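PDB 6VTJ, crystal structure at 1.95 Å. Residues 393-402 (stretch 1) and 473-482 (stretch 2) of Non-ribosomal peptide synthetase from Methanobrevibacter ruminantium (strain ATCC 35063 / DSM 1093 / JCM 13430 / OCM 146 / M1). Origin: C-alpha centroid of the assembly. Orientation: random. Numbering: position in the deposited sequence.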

# COMPACT_ATOMS: atom_id res chain seq x y z
N TYR A 393 16.68 2.19 -8.33
CA TYR A 393 16.62 1.53 -7.03
C TYR A 393 17.88 1.82 -6.23
O TYR A 393 18.98 1.92 -6.78
CB TYR A 393 16.49 0.01 -7.17
CG TYR A 393 15.25 -0.50 -7.88
CD1 TYR A 393 14.17 0.33 -8.16
CD2 TYR A 393 15.17 -1.83 -8.26
CE1 TYR A 393 13.05 -0.16 -8.82
CE2 TYR A 393 14.06 -2.33 -8.91
CZ TYR A 393 13.00 -1.49 -9.18
OH TYR A 393 11.89 -2.00 -9.80
N ILE A 394 17.71 1.94 -4.91
CA ILE A 394 18.81 2.08 -3.97
C ILE A 394 18.79 0.86 -3.05
O ILE A 394 17.84 0.08 -3.04
CB ILE A 394 18.75 3.39 -3.17
CG1 ILE A 394 17.48 3.50 -2.34
CG2 ILE A 394 18.82 4.58 -4.08
CD1 ILE A 394 17.46 4.74 -1.47
N SER A 395 19.86 0.70 -2.28
CA SER A 395 19.91 -0.37 -1.29
C SER A 395 19.85 0.22 0.11
O SER A 395 19.87 1.43 0.29
CB SER A 395 21.16 -1.22 -1.47
OG SER A 395 22.27 -0.54 -0.93
N HIS A 396 19.78 -0.66 1.11
CA HIS A 396 19.77 -0.19 2.48
C HIS A 396 21.14 0.29 2.93
O HIS A 396 21.23 0.98 3.95
CB HIS A 396 19.23 -1.27 3.41
CG HIS A 396 17.74 -1.38 3.38
ND1 HIS A 396 17.06 -1.96 2.33
CD2 HIS A 396 16.79 -0.94 4.24
CE1 HIS A 396 15.76 -1.90 2.56
NE2 HIS A 396 15.57 -1.28 3.71
N ARG A 397 22.19 -0.01 2.18
CA ARG A 397 23.47 0.64 2.42
C ARG A 397 23.40 2.11 2.04
O ARG A 397 23.95 2.96 2.74
CB ARG A 397 24.59 -0.06 1.65
CG ARG A 397 24.77 -1.53 2.01
CD ARG A 397 25.93 -2.16 1.23
NE ARG A 397 26.13 -3.54 1.64
CZ ARG A 397 25.52 -4.58 1.07
NH1 ARG A 397 24.70 -4.40 0.04
NH2 ARG A 397 25.74 -5.80 1.54
N ASP A 398 22.69 2.43 0.95
CA ASP A 398 22.48 3.83 0.61
C ASP A 398 21.73 4.54 1.71
O ASP A 398 22.10 5.66 2.13
CB ASP A 398 21.72 3.93 -0.71
CG ASP A 398 22.52 3.42 -1.88
OD1 ASP A 398 23.67 3.88 -2.05
OD2 ASP A 398 22.00 2.57 -2.64
N ILE A 399 20.66 3.90 2.20
CA ILE A 399 19.85 4.53 3.23
C ILE A 399 20.66 4.70 4.50
O ILE A 399 20.65 5.77 5.11
CB ILE A 399 18.57 3.72 3.49
CG1 ILE A 399 17.59 3.90 2.34
CG2 ILE A 399 17.96 4.16 4.81
CD1 ILE A 399 16.96 2.61 1.89
N VAL A 400 21.41 3.67 4.89
CA VAL A 400 22.19 3.75 6.13
C VAL A 400 23.35 4.73 5.98
O VAL A 400 23.71 5.41 6.94
CB VAL A 400 22.64 2.35 6.56
CG1 VAL A 400 23.80 2.42 7.53
CG2 VAL A 400 21.49 1.63 7.25
N ASP A 401 23.94 4.86 4.78
CA ASP A 401 24.94 5.90 4.58
C ASP A 401 24.35 7.27 4.84
O ASP A 401 25.00 8.12 5.48
CB ASP A 401 25.51 5.84 3.16
CG ASP A 401 26.42 4.63 2.93
OD1 ASP A 401 26.73 3.92 3.91
OD2 ASP A 401 26.79 4.38 1.76
N ALA A 402 23.12 7.51 4.37
CA ALA A 402 22.45 8.78 4.67
C ALA A 402 22.15 8.93 6.16
O ALA A 402 22.32 10.02 6.73
CB ALA A 402 21.17 8.90 3.85
N ASP A 473 19.12 10.33 -4.34
CA ASP A 473 20.49 10.52 -3.89
C ASP A 473 20.54 10.92 -2.41
O ASP A 473 19.51 11.11 -1.74
CB ASP A 473 21.20 11.56 -4.76
CG ASP A 473 20.43 12.87 -4.86
OD1 ASP A 473 19.59 13.16 -3.99
OD2 ASP A 473 20.66 13.61 -5.83
N GLU A 474 21.77 11.09 -1.91
CA GLU A 474 21.98 11.39 -0.50
C GLU A 474 21.25 12.66 -0.08
O GLU A 474 20.58 12.69 0.96
CB GLU A 474 23.48 11.51 -0.18
CG GLU A 474 23.72 11.56 1.34
CD GLU A 474 25.18 11.41 1.78
OE1 GLU A 474 25.94 12.41 1.74
OE2 GLU A 474 25.55 10.29 2.20
N GLU A 475 21.34 13.71 -0.90
CA GLU A 475 20.63 14.95 -0.60
C GLU A 475 19.14 14.70 -0.43
O GLU A 475 18.52 15.15 0.54
CB GLU A 475 20.90 16.00 -1.69
CG GLU A 475 22.40 16.37 -1.86
CD GLU A 475 23.05 15.76 -3.12
OE1 GLU A 475 23.53 16.54 -3.98
OE2 GLU A 475 23.08 14.50 -3.25
N TYR A 476 18.53 13.95 -1.37
CA TYR A 476 17.11 13.67 -1.21
C TYR A 476 16.88 12.92 0.10
O TYR A 476 15.99 13.29 0.89
CB TYR A 476 16.57 12.87 -2.39
CG TYR A 476 15.27 12.22 -2.07
CD1 TYR A 476 14.11 12.97 -1.96
CD2 TYR A 476 15.19 10.85 -1.86
CE1 TYR A 476 12.91 12.38 -1.66
CE2 TYR A 476 13.99 10.24 -1.58
CZ TYR A 476 12.86 11.01 -1.47
OH TYR A 476 11.67 10.41 -1.18
N LEU A 477 17.71 11.90 0.37
CA LEU A 477 17.52 11.14 1.59
C LEU A 477 17.70 12.04 2.81
O LEU A 477 16.95 11.92 3.79
CB LEU A 477 18.48 9.94 1.63
CG LEU A 477 18.19 8.81 0.62
CD1 LEU A 477 19.26 7.72 0.69
CD2 LEU A 477 16.77 8.21 0.81
N LYS A 478 18.61 13.02 2.73
CA LYS A 478 18.76 13.90 3.88
C LYS A 478 17.52 14.76 4.06
O LYS A 478 17.01 14.90 5.18
CB LYS A 478 20.01 14.77 3.74
CG LYS A 478 21.29 14.00 3.96
CD LYS A 478 22.51 14.87 3.68
CE LYS A 478 23.77 14.04 3.77
NZ LYS A 478 24.96 14.74 3.20
N ARG A 479 16.98 15.29 2.95
CA ARG A 479 15.71 16.01 3.03
C ARG A 479 14.68 15.14 3.72
O ARG A 479 14.02 15.57 4.68
CB ARG A 479 15.21 16.41 1.63
CG ARG A 479 16.07 17.47 0.93
CD ARG A 479 15.29 18.21 -0.15
NE ARG A 479 15.06 17.41 -1.34
CZ ARG A 479 16.01 17.04 -2.20
NH1 ARG A 479 17.27 17.42 -2.01
NH2 ARG A 479 15.71 16.31 -3.26
N LEU A 480 14.61 13.87 3.32
CA LEU A 480 13.60 12.97 3.86
C LEU A 480 13.82 12.79 5.36
O LEU A 480 12.90 12.99 6.17
CB LEU A 480 13.66 11.63 3.13
CG LEU A 480 12.66 10.52 3.47
CD1 LEU A 480 12.47 9.63 2.27
CD2 LEU A 480 13.14 9.70 4.67
N PHE A 481 15.06 12.51 5.74
CA PHE A 481 15.30 12.25 7.14
C PHE A 481 15.22 13.53 7.95
O PHE A 481 14.73 13.49 9.09
CB PHE A 481 16.64 11.52 7.31
CG PHE A 481 16.60 10.09 6.81
CD1 PHE A 481 15.58 9.25 7.19
CD2 PHE A 481 17.55 9.62 5.92
CE1 PHE A 481 15.51 7.95 6.72
CE2 PHE A 481 17.50 8.33 5.45
CZ PHE A 481 16.48 7.49 5.85
N ASP A 482 15.57 14.68 7.35
CA ASP A 482 15.45 15.91 8.12
C ASP A 482 14.01 16.10 8.54
O ASP A 482 13.71 16.41 9.70
CB ASP A 482 15.91 17.12 7.31
CG ASP A 482 17.42 17.23 7.22
OD1 ASP A 482 18.15 16.41 7.81
OD2 ASP A 482 17.88 18.16 6.52

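Two helices, 396-402 and 474-482, form the body of this contact. Their axes approach to 9.5 Å, and their N-to-C directions differ by 62°, so the helices cross obliquely. The backbones come nearest at Ala-402 and Glu-474, whose CA atoms lie 5.8 Å apart. Within each helix the i to i+4 pattern is regular, as in Ala-402 N to Asp-398 O (3.1 Å) and Phe-481 N to Leu-477 O (2.8 Å).

Both helix starts are capped by side chains. Asp-473 OD1 accepts from Tyr-476 N at 2.9 Å with an N-H...acceptor angle of 162°, satisfying an amide that has no helical carbonyl before it. In the first helix, Ser-395 OG accepts from Arg-397 N at 3.2 Å, but the 133° angle makes this bond weak. A straighter one runs from Ser-395 N to Asp-398 OD2 (2.9 Å, 175°), tying the helix back to the preceding residue.

No hydrogen bond crosses between the stretches; the side-chain pairs that meet are mainly apolar, and the contact buries 327 Å² in total. Ala-402 has the largest area covered by the other stretch, 78 Å². Its methyl group points toward the second helix, with Ala-402 CB 3.6 Å from Leu-477 CB and 4.0 Å from Phe-481 CE2. Leu-477 (chi1 m, chi2 t) also places CD1 4.1 Å from Ile-394 CD1 and 4.1 Å from Ile-399 CA. The Phe-481 ring offers its edge: Ile-399 CG2 lies near the ring plane, 3.8 Å from Phe-481 CZ, and Ala-402 CB also lies at the ring edge, near its plane.

The side chain of Glu-474 extends toward the first helix, its OE2 4.2 Å from Ala-402 CA. Its charge is paired within its own helix, where Glu-474 OE1 forms a salt bridge with Lys-478 NZ at 2.9 Å.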